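Local coordinates for tyrosine--tRNA ligase, mitochondrial (Emericella nidulans, PDB 5IHX), which probably joins L-tyrosine to mitochondrial tRNA(Tyr) at the expense of ATP, as a class I aminoacyl-tRNA synthetase, here with free tyrosine bound, at residues G45-V50 with I277-P282; E63-I68 with W96-T101; D113-L118 with R197-N202. One frame throughout, in Å; residues are numbered along the deposited sequence.

Contact 1 of 3, residues G45-V50 with I277-P282; sequences GLIHDV and IGFTTP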
ATOM      1  N   GLY A  45     -31.220  17.225 -15.060  1.00 31.49           N
ATOM      2  CA  GLY A  45     -31.310  15.777 -14.956  1.00 29.58           C
ATOM      3  C   GLY A  45     -29.946  15.118 -14.825  1.00 33.55           C
ATOM      4  O   GLY A  45     -29.756  13.975 -15.243  1.00 29.25           O
ATOM      5  N   LEU A  46     -28.999  15.835 -14.229  1.00 29.00           N
ATOM      6  CA  LEU A  46     -27.618  15.369 -14.142  1.00 27.78           C
ATOM      7  C   LEU A  46     -27.276  14.666 -12.826  1.00 33.34           C
ATOM      8  O   LEU A  46     -26.194  14.092 -12.703  1.00 28.74           O
ATOM      9  CB  LEU A  46     -26.665  16.547 -14.356  1.00 25.44           C
ATOM     10  CG  LEU A  46     -26.494  17.005 -15.807  1.00 26.47           C
ATOM     11  CD1 LEU A  46     -25.712  18.309 -15.874  1.00 23.97           C
ATOM     12  CD2 LEU A  46     -25.803  15.929 -16.643  1.00 26.96           C
ATOM     13  N   ILE A  47     -28.179  14.710 -11.848  1.00 29.05           N
ATOM     14  CA  ILE A  47     -27.961  14.000 -10.585  1.00 34.60           C
ATOM     15  C   ILE A  47     -28.762  12.703 -10.537  1.00 35.80           C
ATOM     16  O   ILE A  47     -29.985  12.717 -10.664  1.00 32.44           O
ATOM     17  CB  ILE A  47     -28.342  14.865  -9.366  1.00 30.73           C
ATOM     18  CG1 ILE A  47     -27.572  16.187  -9.398  1.00 30.96           C
ATOM     19  CG2 ILE A  47     -28.079  14.092  -8.068  1.00 36.53           C
ATOM     20  CD1 ILE A  47     -27.810  17.085  -8.197  1.00 40.06           C
ATOM     21  N   HIS A  48     -28.062  11.588 -10.347  1.00 36.03           N
ATOM     22  CA  HIS A  48     -28.705  10.290 -10.182  1.00 33.51           C
ATOM     23  C   HIS A  48     -28.897  10.000  -8.696  1.00 37.29           C
ATOM     24  O   HIS A  48     -30.024   9.979  -8.198  1.00 39.97           O
ATOM     25  CB  HIS A  48     -27.880   9.186 -10.843  1.00 30.64           C
ATOM     26  CG  HIS A  48     -28.477   7.821 -10.695  1.00 50.07           C
ATOM     27  ND1 HIS A  48     -29.760   7.527 -11.097  1.00 61.65           N
ATOM     28  CD2 HIS A  48     -27.966   6.674 -10.188  1.00 48.67           C
ATOM     29  CE1 HIS A  48     -30.016   6.253 -10.845  1.00 56.23           C
ATOM     30  NE2 HIS A  48     -28.944   5.715 -10.295  1.00 53.54           N
ATOM     31  N   ASP A  49     -27.788   9.768  -7.998  1.00 38.03           N
ATOM     32  CA  ASP A  49     -27.797   9.568  -6.551  1.00 35.22           C
ATOM     33  C   ASP A  49     -26.889  10.567  -5.853  1.00 35.53           C
ATOM     34  O   ASP A  49     -25.830  10.922  -6.369  1.00 44.91           O
ATOM     35  CB  ASP A  49     -27.348   8.147  -6.188  1.00 46.77           C
ATOM     36  CG  ASP A  49     -28.391   7.096  -6.519  1.00 61.46           C
ATOM     37  OD1 ASP A  49     -29.599   7.416  -6.496  1.00 70.59           O
ATOM     38  OD2 ASP A  49     -27.997   5.941  -6.789  1.00 66.64           O
ATOM     39  N   VAL A  50     -27.312  11.013  -4.675  1.00 33.42           N
ATOM     40  CA  VAL A  50     -26.467  11.821  -3.810  1.00 30.26           C
ATOM     41  C   VAL A  50     -25.820  10.910  -2.778  1.00 35.84           C
ATOM     42  O   VAL A  50     -26.506  10.186  -2.060  1.00 37.23           O
ATOM     43  CB  VAL A  50     -27.263  12.938  -3.103  1.00 28.42           C
ATOM     44  CG1 VAL A  50     -26.384  13.671  -2.087  1.00 28.30           C
ATOM     45  CG2 VAL A  50     -27.839  13.907  -4.120  1.00 27.52           C
ATOM     46  N   ILE A 277     -18.786  15.430   0.655  1.00 28.64           N
ATOM     47  CA  ILE A 277     -20.048  14.900   0.174  1.00 22.18           C
ATOM     48  C   ILE A 277     -19.919  14.733  -1.334  1.00 29.08           C
ATOM     49  O   ILE A 277     -19.037  15.324  -1.945  1.00 32.61           O
ATOM     50  CB  ILE A 277     -21.224  15.832   0.547  1.00 26.83           C
ATOM     51  CG1 ILE A 277     -22.570  15.170   0.241  1.00 26.71           C
ATOM     52  CG2 ILE A 277     -21.074  17.196  -0.138  1.00 28.67           C
ATOM     53  CD1 ILE A 277     -23.750  15.903   0.852  1.00 26.03           C
ATOM     54  N   GLY A 278     -20.765  13.910  -1.937  1.00 30.95           N
ATOM     55  CA  GLY A 278     -20.677  13.685  -3.366  1.00 37.02           C
ATOM     56  C   GLY A 278     -21.977  13.215  -3.974  1.00 33.11           C
ATOM     57  O   GLY A 278     -22.973  13.029  -3.276  1.00 32.75           O
ATOM     58  N   PHE A 279     -21.968  13.034  -5.290  1.00 30.75           N
ATOM     59  CA  PHE A 279     -23.132  12.514  -5.987  1.00 27.16           C
ATOM     60  C   PHE A 279     -22.717  11.887  -7.304  1.00 26.14           C
ATOM     61  O   PHE A 279     -21.589  12.074  -7.762  1.00 26.43           O
ATOM     62  CB  PHE A 279     -24.166  13.620  -6.218  1.00 24.55           C
ATOM     63  CG  PHE A 279     -23.659  14.780  -7.026  1.00 24.52           C
ATOM     64  CD1 PHE A 279     -22.895  15.773  -6.439  1.00 25.17           C
ATOM     65  CD2 PHE A 279     -23.979  14.895  -8.371  1.00 28.87           C
ATOM     66  CE1 PHE A 279     -22.442  16.848  -7.183  1.00 33.43           C
ATOM     67  CE2 PHE A 279     -23.529  15.965  -9.117  1.00 30.33           C
ATOM     68  CZ  PHE A 279     -22.761  16.945  -8.520  1.00 27.41           C
ATOM     69  N   THR A 280     -23.631  11.125  -7.894  1.00 34.70           N
ATOM     70  CA  THR A 280     -23.362  10.431  -9.144  1.00 35.99           C
ATOM     71  C   THR A 280     -24.233  10.961 -10.274  1.00 31.59           C
ATOM     72  O   THR A 280     -25.268  11.586 -10.036  1.00 26.43           O
ATOM     73  CB  THR A 280     -23.605   8.920  -9.008  1.00 40.50           C
ATOM     74  OG1 THR A 280     -24.975   8.685  -8.659  1.00 36.96           O
ATOM     75  CG2 THR A 280     -22.698   8.325  -7.942  1.00 36.98           C
ATOM     76  N   THR A 281     -23.802  10.694 -11.502  1.00 28.55           N
ATOM     77  CA  THR A 281     -24.561  11.053 -12.692  1.00 28.01           C
ATOM     78  C   THR A 281     -25.230   9.788 -13.232  1.00 34.11           C
ATOM     79  O   THR A 281     -24.739   8.685 -12.994  1.00 36.40           O
ATOM     80  CB  THR A 281     -23.655  11.691 -13.766  1.00 27.13           C
ATOM     81  OG1 THR A 281     -22.554  10.818 -14.048  1.00 34.85           O
ATOM     82  CG2 THR A 281     -23.112  13.029 -13.282  1.00 29.58           C
ATOM     83  N   PRO A 282     -26.354   9.939 -13.955  1.00 34.77           N
ATOM     84  CA  PRO A 282     -27.134   8.782 -14.421  1.00 35.20           C
ATOM     85  C   PRO A 282     -26.404   7.869 -15.408  1.00 41.87           C
ATOM     86  O   PRO A 282     -25.458   8.293 -16.072  1.00 33.49           O
ATOM     87  CB  PRO A 282     -28.354   9.426 -15.093  1.00 34.20           C
ATOM     88  CG  PRO A 282     -27.956  10.827 -15.383  1.00 40.79           C
ATOM     89  CD  PRO A 282     -27.006  11.214 -14.302  1.00 34.31           C
TER
HETATM   90  O   HOH W   1     -25.238   6.041  -8.310  1.00 38.98           O
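Thr-280 sets OG1 between its own backbone N and carbonyl carbon (chi1 61°), and this turns the hydroxyl to the backbone of Asp-49. His-48 carries CG anti to its N (chi1 179°), and its ring has Thr-280 OG1 at the edge. Thr-280 OG1 accepts a bent bond from Asp-49 N at 3.1 Å. The N and O of Thr-280 are also bonded. His-48 N gives a nearly straight bond to Thr-280 O at 2.8 Å, and Thr-280 N returns one to Asp-49 O at 2.7 Å. A water joins the same OG1 to Asp-49 OD2, which accepts from it. Beyond, Val-50 and Phe-279 form an antiparallel non-hydrogen-bonded pair, so strand 277-280 gains the short outer strand 50-51. Ile-47 crosses Phe-279 at about a right angle, with Ile-47 CG1 4.0 Å from Phe-279 CD2. Leu-41 and Val-89 of two helices also touch the Phe-279 side chain. At the far end Pro-282 CD rests 3.4 Å from Leu-46 O, just after the Schellman motif at Gly-45. Thr-280 N, O and OG1 each share a bond with residues 48-49, and this fixes both its backbone and its hydroxyl.

Contact 2 of 3, residues E63-I68 with W96-T101; sequences EKRVGI and WGLPVT
Leu-98 packs against Arg-65 where two parallel strands of the Rossmann-type catalytic fold begin. Strands 68-72 and 100-104 are neighbours, joined through helix 84-95 in a beta-alpha-beta crossover. Leu-98 turns its CD2 branch to residues 65-66, 3.7 Å from Arg-65 CA and also against Val-66 O. The Arg-65 chain leaves with CG anti to its N (chi1 -172°) and bends at chi3, and its CG and CD pass close to Gly-97 O. Arg-65 NH1 gives a hydrogen bond to Gly-97 O at 2.9 Å, with the oxygen in the guanidinium plane and NH1 above the carbonyl plane. Arg-65 NH2 forms a salt bridge with Glu-21. Gly-97 closes helix 84-95 with a Schellman motif. Pro-99 lays CG over Gly-67, 3.8 Å from its CA. Further on, Ile-68 and Val-100 are paired in parallel with side chains on one face of the sheet, CG2 of Ile-68 3.8 Å from CG1 of Val-100. Ile-68 N bonds to Pro-99 O at 3.1 Å. Ile-68 O takes Thr-101 N at 2.9 Å and is also approached by Val-100 CA at 3.3 Å, a CA-H...O contact.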
ATOM      1  N   GLU A  63     -24.643  27.862   0.383  1.00 33.70           N
ATOM      2  CA  GLU A  63     -23.883  28.675   1.330  1.00 34.67           C
ATOM      3  C   GLU A  63     -22.428  28.907   0.925  1.00 37.48           C
ATOM      4  O   GLU A  63     -21.848  29.935   1.276  1.00 36.92           O
ATOM      5  CB  GLU A  63     -23.918  28.025   2.717  1.00 33.59           C
ATOM      6  CG  GLU A  63     -25.318  27.851   3.286  1.00 46.71           C
ATOM      7  CD  GLU A  63     -26.046  29.171   3.464  1.00 49.82           C
ATOM      8  OE1 GLU A  63     -25.374  30.220   3.545  1.00 51.07           O
ATOM      9  OE2 GLU A  63     -27.294  29.159   3.517  1.00 57.40           O
ATOM     10  N   LYS A  64     -21.842  27.965   0.192  1.00 40.78           N
ATOM     11  CA  LYS A  64     -20.406  28.000  -0.088  1.00 41.52           C
ATOM     12  C   LYS A  64     -20.068  27.804  -1.563  1.00 36.52           C
ATOM     13  O   LYS A  64     -20.663  26.971  -2.247  1.00 31.96           O
ATOM     14  CB  LYS A  64     -19.686  26.930   0.734  1.00 41.55           C
ATOM     15  CG  LYS A  64     -19.841  27.072   2.239  1.00 49.57           C
ATOM     16  CD  LYS A  64     -19.254  25.868   2.969  1.00 44.99           C
ATOM     17  CE  LYS A  64     -17.745  25.769   2.788  1.00 45.46           C
ATOM     18  NZ  LYS A  64     -17.171  24.623   3.546  1.00 51.49           N
ATOM     19  N   ARG A  65     -19.098  28.582  -2.034  1.00 31.67           N
ATOM     20  CA  ARG A  65     -18.531  28.411  -3.362  1.00 35.42           C
ATOM     21  C   ARG A  65     -17.498  27.286  -3.311  1.00 36.03           C
ATOM     22  O   ARG A  65     -16.301  27.521  -3.468  1.00 36.10           O
ATOM     23  CB  ARG A  65     -17.894  29.722  -3.838  1.00 35.42           C
ATOM     24  CG  ARG A  65     -17.436  29.736  -5.288  1.00 34.15           C
ATOM     25  CD  ARG A  65     -16.576  30.962  -5.574  1.00 32.28           C
ATOM     26  NE  ARG A  65     -17.304  32.220  -5.400  1.00 37.03           N
ATOM     27  CZ  ARG A  65     -17.988  32.840  -6.358  1.00 30.99           C
ATOM     28  NH1 ARG A  65     -18.056  32.330  -7.582  1.00 32.89           N
ATOM     29  NH2 ARG A  65     -18.608  33.981  -6.090  1.00 35.32           N
ATOM     30  N   VAL A  66     -17.970  26.065  -3.073  1.00 35.74           N
ATOM     31  CA  VAL A  66     -17.089  24.923  -2.834  1.00 38.35           C
ATOM     32  C   VAL A  66     -16.474  24.372  -4.110  1.00 36.74           C
ATOM     33  O   VAL A  66     -17.038  24.502  -5.198  1.00 31.96           O
ATOM     34  CB  VAL A  66     -17.828  23.763  -2.130  1.00 38.20           C
ATOM     35  CG1 VAL A  66     -18.335  24.205  -0.782  1.00 61.81           C
ATOM     36  CG2 VAL A  66     -18.970  23.238  -2.999  1.00 30.92           C
ATOM     37  N   GLY A  67     -15.314  23.747  -3.958  1.00 27.93           N
ATOM     38  CA  GLY A  67     -14.669  23.070  -5.062  1.00 27.11           C
ATOM     39  C   GLY A  67     -15.302  21.717  -5.315  1.00 24.39           C
ATOM     40  O   GLY A  67     -15.814  21.077  -4.394  1.00 29.89           O
ATOM     41  N   ILE A  68     -15.276  21.288  -6.573  1.00 21.73           N
ATOM     42  CA  ILE A  68     -15.822  19.994  -6.962  1.00 26.97           C
ATOM     43  C   ILE A  68     -14.893  19.358  -7.986  1.00 28.05           C
ATOM     44  O   ILE A  68     -14.291  20.065  -8.788  1.00 25.76           O
ATOM     45  CB  ILE A  68     -17.245  20.125  -7.548  1.00 28.76           C
ATOM     46  CG1 ILE A  68     -17.768  18.759  -7.998  1.00 32.19           C
ATOM     47  CG2 ILE A  68     -17.258  21.118  -8.705  1.00 38.89           C
ATOM     48  CD1 ILE A  68     -19.252  18.747  -8.316  1.00 37.59           C
ATOM     49  N   TRP A  96     -20.588  28.513 -13.548  1.00 31.15           N
ATOM     50  CA  TRP A  96     -21.283  29.021 -12.366  1.00 31.15           C
ATOM     51  C   TRP A  96     -20.333  29.715 -11.388  1.00 34.15           C
ATOM     52  O   TRP A  96     -20.773  30.308 -10.402  1.00 30.14           O
ATOM     53  CB  TRP A  96     -22.023  27.888 -11.649  1.00 34.13           C
ATOM     54  CG  TRP A  96     -23.440  27.748 -12.106  1.00 40.30           C
ATOM     55  CD1 TRP A  96     -23.872  27.529 -13.380  1.00 48.08           C
ATOM     56  CD2 TRP A  96     -24.613  27.831 -11.291  1.00 33.36           C
ATOM     57  NE1 TRP A  96     -25.245  27.469 -13.410  1.00 34.21           N
ATOM     58  CE2 TRP A  96     -25.724  27.649 -12.140  1.00 39.72           C
ATOM     59  CE3 TRP A  96     -24.834  28.039  -9.927  1.00 36.98           C
ATOM     60  CZ2 TRP A  96     -27.033  27.669 -11.669  1.00 39.38           C
ATOM     61  CZ3 TRP A  96     -26.133  28.055  -9.462  1.00 44.00           C
ATOM     62  CH2 TRP A  96     -27.216  27.872 -10.330  1.00 48.31           C
ATOM     63  N   GLY A  97     -19.036  29.645 -11.664  1.00 31.60           N
ATOM     64  CA  GLY A  97     -18.044  30.310 -10.836  1.00 31.90           C
ATOM     65  C   GLY A  97     -17.540  29.453  -9.688  1.00 38.56           C
ATOM     66  O   GLY A  97     -16.894  29.956  -8.768  1.00 32.42           O
ATOM     67  N   LEU A  98     -17.843  28.159  -9.737  1.00 26.67           N
ATOM     68  CA  LEU A  98     -17.314  27.212  -8.764  1.00 24.71           C
ATOM     69  C   LEU A  98     -15.952  26.715  -9.229  1.00 27.92           C
ATOM     70  O   LEU A  98     -15.763  26.470 -10.420  1.00 28.95           O
ATOM     71  CB  LEU A  98     -18.269  26.031  -8.577  1.00 31.00           C
ATOM     72  CG  LEU A  98     -19.626  26.346  -7.945  1.00 33.34           C
ATOM     73  CD1 LEU A  98     -20.608  25.222  -8.208  1.00 32.56           C
ATOM     74  CD2 LEU A  98     -19.466  26.571  -6.449  1.00 33.39           C
ATOM     75  N   PRO A  99     -14.992  26.570  -8.298  1.00 28.12           N
ATOM     76  CA  PRO A  99     -13.697  26.027  -8.721  1.00 28.86           C
ATOM     77  C   PRO A  99     -13.791  24.530  -8.997  1.00 32.16           C
ATOM     78  O   PRO A  99     -14.149  23.767  -8.106  1.00 34.75           O
ATOM     79  CB  PRO A  99     -12.777  26.315  -7.531  1.00 29.41           C
ATOM     80  CG  PRO A  99     -13.677  26.460  -6.352  1.00 26.45           C
ATOM     81  CD  PRO A  99     -15.047  26.841  -6.850  1.00 27.93           C
ATOM     82  N   VAL A 100     -13.473  24.121 -10.220  1.00 28.13           N
ATOM     83  CA  VAL A 100     -13.621  22.728 -10.622  1.00 26.56           C
ATOM     84  C   VAL A 100     -12.268  22.108 -10.920  1.00 26.19           C
ATOM     85  O   VAL A 100     -11.348  22.795 -11.370  1.00 26.76           O
ATOM     86  CB  VAL A 100     -14.534  22.593 -11.860  1.00 28.23           C
ATOM     87  CG1 VAL A 100     -15.886  23.227 -11.587  1.00 23.51           C
ATOM     88  CG2 VAL A 100     -13.883  23.222 -13.090  1.00 24.13           C
ATOM     89  N   THR A 101     -12.148  20.811 -10.658  1.00 26.93           N
ATOM     90  CA  THR A 101     -10.896  20.107 -10.892  1.00 24.05           C
ATOM     91  C   THR A 101     -11.139  18.838 -11.689  1.00 22.81           C
ATOM     92  O   THR A 101     -11.986  18.020 -11.332  1.00 26.69           O
ATOM     93  CB  THR A 101     -10.190  19.750  -9.566  1.00 31.82           C
ATOM     94  OG1 THR A 101      -9.895  20.949  -8.840  1.00 29.66           O
ATOM     95  CG2 THR A 101      -8.892  18.987  -9.825  1.00 30.96           C
TER

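Contact 3 of 3, residues D113-L118 with R197-N202; sequences DPTGRL and RDTVKN. With TYR (tyrosine), chain C.
A type II beta turn from Pro-114 to Arg-117 lies against the first turn of helix 198-205, with Thr-115 CA 5.6 Å from Thr-199 CA. Gly-116 takes the positive phi (65°) of that turn. Thr-199 does most of the touching. Thr-199 CG2 is anti to the backbone N (chi1 of OG1 -63°) and reaches the turn, 3.5 Å from Pro-114 O and 3.6 Å from Thr-115 CA. The Thr-199 OG1 branch lies beside the CG2 methyl of Thr-115 at 3.9 Å, and the two threonine side chains cross obliquely. Farther out Leu-118 extends CD2 to the backbone of Asn-202, 3.6 Å from its O. No hydrogen bond joins the two segments.

The polar work is done within the turn and toward the ligand. Asp-113 holds CG anti to its N (chi1 -165°), and its two oxygens have different tasks. Asp-113 OD2 accepts from Thr-115 N at 3.1 Å, a nearly straight bond that closes an Asx turn. The donor stands above the carboxylate plane. A weak bond from Thr-115 OG1 reaches the same oxygen, and Asn-245 adds another weak one. Asp-113 OD1 receives N of the bound tyrosine at 2.8 Å and also the amide of Gln-242. Tyr-217, Gln-221 and Asp-224 bond to the tyrosine as well. Pro-114 packs on Tyr-217, so the turn also touches helix 212-229, which supplies pocket residues.

The helix therefore meets the turn by van der Waals contact, largely through one methyl group. Within the turn, Thr-115 is a second-shell residue: its N, with a weak bond from the hydroxyl, holds OD2 and would steady the carboxylate. OD1 of that carboxylate is then presented to the ligand and grips its amino group.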
ATOM      1  N   ASP A 113      -9.472   0.309 -11.333  1.00 52.82           N
ATOM      2  CA  ASP A 113     -10.666   0.302 -10.493  1.00 56.19           C
ATOM      3  C   ASP A 113     -11.427  -1.019 -10.645  1.00 51.39           C
ATOM      4  O   ASP A 113     -11.903  -1.331 -11.737  1.00 52.77           O
ATOM      5  CB  ASP A 113     -11.578   1.476 -10.854  1.00 58.14           C
ATOM      6  CG  ASP A 113     -12.641   1.732  -9.804  1.00 56.83           C
ATOM      7  OD1 ASP A 113     -13.203   2.847  -9.784  1.00 54.52           O
ATOM      8  OD2 ASP A 113     -12.908   0.820  -8.993  1.00 60.18           O
ATOM      9  N   PRO A 114     -11.545  -1.800  -9.554  1.00 62.63           N
ATOM     10  CA  PRO A 114     -12.207  -3.108  -9.659  1.00 66.57           C
ATOM     11  C   PRO A 114     -13.730  -3.050  -9.794  1.00 66.82           C
ATOM     12  O   PRO A 114     -14.345  -4.086 -10.051  1.00 65.04           O
ATOM     13  CB  PRO A 114     -11.823  -3.796  -8.343  1.00 56.34           C
ATOM     14  CG  PRO A 114     -11.596  -2.681  -7.390  1.00 44.41           C
ATOM     15  CD  PRO A 114     -10.992  -1.575  -8.204  1.00 51.86           C
ATOM     16  N   THR A 115     -14.325  -1.872  -9.624  1.00 58.18           N
ATOM     17  CA  THR A 115     -15.781  -1.747  -9.618  1.00 63.13           C
ATOM     18  C   THR A 115     -16.399  -2.102 -10.967  1.00 61.57           C
ATOM     19  O   THR A 115     -15.855  -1.766 -12.022  1.00 59.24           O
ATOM     20  CB  THR A 115     -16.223  -0.321  -9.237  1.00 70.18           C
ATOM     21  OG1 THR A 115     -15.757   0.610 -10.223  1.00 80.06           O
ATOM     22  CG2 THR A 115     -15.673   0.064  -7.871  1.00 70.03           C
ATOM     23  N   GLY A 116     -17.541  -2.781 -10.919  1.00 70.87           N
ATOM     24  CA  GLY A 116     -18.252  -3.181 -12.122  1.00 84.20           C
ATOM     25  C   GLY A 116     -17.461  -4.168 -12.957  1.00 91.50           C
ATOM     26  O   GLY A 116     -17.581  -4.195 -14.182  1.00 96.67           O
ATOM     27  N   ARG A 117     -16.650  -4.980 -12.286  1.00 81.85           N
ATOM     28  CA  ARG A 117     -15.827  -5.978 -12.957  1.00 75.58           C
ATOM     29  C   ARG A 117     -15.722  -7.237 -12.107  1.00 84.86           C
ATOM     30  O   ARG A 117     -15.732  -7.165 -10.879  1.00 84.83           O
ATOM     31  CB  ARG A 117     -14.432  -5.420 -13.243  1.00 66.39           C
ATOM     32  N   LEU A 118     -15.640  -8.386 -12.771  1.00 97.28           N
ATOM     33  CA  LEU A 118     -15.416  -9.656 -12.091  1.00 99.24           C
ATOM     34  C   LEU A 118     -13.963 -10.074 -12.280  1.00100.74           C
ATOM     35  O   LEU A 118     -13.273 -10.412 -11.320  1.00105.99           O
ATOM     36  CB  LEU A 118     -16.372 -10.732 -12.616  1.00 93.28           C
ATOM     37  CG  LEU A 118     -17.849 -10.535 -12.254  1.00 87.60           C
ATOM     38  CD1 LEU A 118     -18.720 -11.568 -12.954  1.00 93.00           C
ATOM     39  CD2 LEU A 118     -18.064 -10.601 -10.745  1.00 79.92           C
ATOM     40  N   ARG A 197     -18.670  -4.788   0.836  1.00 61.16           N
ATOM     41  CA  ARG A 197     -19.069  -4.034  -0.347  1.00 64.79           C
ATOM     42  C   ARG A 197     -19.375  -4.969  -1.513  1.00 72.99           C
ATOM     43  O   ARG A 197     -18.721  -5.998  -1.684  1.00 73.08           O
ATOM     44  CB  ARG A 197     -17.979  -3.035  -0.743  1.00 61.71           C
ATOM     45  CG  ARG A 197     -17.750  -1.938   0.285  1.00 57.52           C
ATOM     46  N   ASP A 198     -20.375  -4.594  -2.306  1.00 73.27           N
ATOM     47  CA  ASP A 198     -20.861  -5.414  -3.411  1.00 72.88           C
ATOM     48  C   ASP A 198     -19.742  -5.840  -4.360  1.00 67.88           C
ATOM     49  O   ASP A 198     -19.644  -7.012  -4.727  1.00 66.92           O
ATOM     50  CB  ASP A 198     -21.938  -4.658  -4.193  1.00 77.42           C
ATOM     51  N   THR A 199     -18.907  -4.883  -4.756  1.00 66.45           N
ATOM     52  CA  THR A 199     -17.844  -5.139  -5.724  1.00 70.44           C
ATOM     53  C   THR A 199     -16.891  -6.241  -5.268  1.00 64.18           C
ATOM     54  O   THR A 199     -16.420  -7.031  -6.084  1.00 61.13           O
ATOM     55  CB  THR A 199     -17.027  -3.858  -5.992  1.00 67.59           C
ATOM     56  OG1 THR A 199     -17.876  -2.860  -6.571  1.00 74.77           O
ATOM     57  CG2 THR A 199     -15.860  -4.136  -6.940  1.00 62.03           C
ATOM     58  N   VAL A 200     -16.610  -6.300  -3.971  1.00 60.78           N
ATOM     59  CA  VAL A 200     -15.694  -7.308  -3.450  1.00 65.04           C
ATOM     60  C   VAL A 200     -16.468  -8.605  -3.255  1.00 62.61           C
ATOM     61  O   VAL A 200     -16.000  -9.682  -3.620  1.00 58.36           O
ATOM     62  CB  VAL A 200     -15.042  -6.871  -2.122  1.00 66.98           C
ATOM     63  CG1 VAL A 200     -14.086  -7.947  -1.613  1.00 65.85           C
ATOM     64  CG2 VAL A 200     -14.305  -5.554  -2.299  1.00 67.96           C
ATOM     65  N   LYS A 201     -17.666  -8.483  -2.693  1.00 71.98           N
ATOM     66  CA  LYS A 201     -18.512  -9.632  -2.393  1.00 74.71           C
ATOM     67  C   LYS A 201     -18.804 -10.452  -3.648  1.00 76.04           C
ATOM     68  O   LYS A 201     -18.827 -11.682  -3.603  1.00 72.47           O
ATOM     69  CB  LYS A 201     -19.822  -9.177  -1.748  1.00 72.45           C
ATOM     70  CG  LYS A 201     -20.760 -10.316  -1.386  1.00 71.16           C
ATOM     71  N   ASN A 202     -19.023  -9.764  -4.764  1.00 76.80           N
ATOM     72  CA  ASN A 202     -19.359 -10.425  -6.019  1.00 79.85           C
ATOM     73  C   ASN A 202     -18.173 -11.136  -6.664  1.00 75.94           C
ATOM     74  O   ASN A 202     -18.356 -12.065  -7.448  1.00 75.88           O
ATOM     75  CB  ASN A 202     -19.932  -9.410  -7.013  1.00 80.51           C
ATOM     76  CG  ASN A 202     -21.299  -8.895  -6.606  1.00 82.04           C
ATOM     77  OD1 ASN A 202     -22.020  -9.543  -5.845  1.00 83.41           O
ATOM     78  ND2 ASN A 202     -21.666  -7.727  -7.120  1.00 80.01           N
TER
HETATM   79  N   TYR C 501     -12.141   5.435 -10.154  1.00 56.37           N
HETATM   80  CA  TYR C 501     -12.768   6.295 -11.199  1.00 53.00           C
HETATM   81  C   TYR C 501     -13.156   5.471 -12.421  1.00 64.03           C
HETATM   82  O   TYR C 501     -14.084   5.815 -13.155  1.00 65.23           O
HETATM   83  CB  TYR C 501     -11.817   7.421 -11.606  1.00 42.72           C
HETATM   84  CG  TYR C 501     -11.242   8.175 -10.433  1.00 46.65           C
HETATM   85  CD1 TYR C 501     -12.056   8.947  -9.614  1.00 37.83           C
HETATM   86  CD2 TYR C 501      -9.885   8.114 -10.140  1.00 41.38           C
HETATM   87  CE1 TYR C 501     -11.537   9.638  -8.541  1.00 42.87           C
HETATM   88  CE2 TYR C 501      -9.357   8.801  -9.069  1.00 40.14           C
HETATM   89  CZ  TYR C 501     -10.187   9.563  -8.273  1.00 45.09           C
HETATM   90  OH  TYR C 501      -9.666  10.248  -7.202  1.00 52.22           O
HETATM   91  OXT TYR C 501     -12.544   4.441 -12.705  1.00 60.43           O

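How the contacts relate
Contacts 1 and 2 belong to the same mixed sheet, and contact 3 lies apart from it at the surface. Contact 1 adds the antiparallel outer strand; contact 2 pairs two parallel strands nearer the middle. Both are partly buried, and they touch where Phe-279 CE1 packs 3.9 Å from Ile-68 CD1. Each combines backbone bonds with apolar packing, but contact 1 adds a threonine hydroxyl and a water, and contact 2 an arginine. Contact 3 has no bond between its segments, yet it holds a residue of the tyrosine pocket. Contacts 2 and 3 lie on opposite sides of the chain's centre, their centres about 31 Å apart.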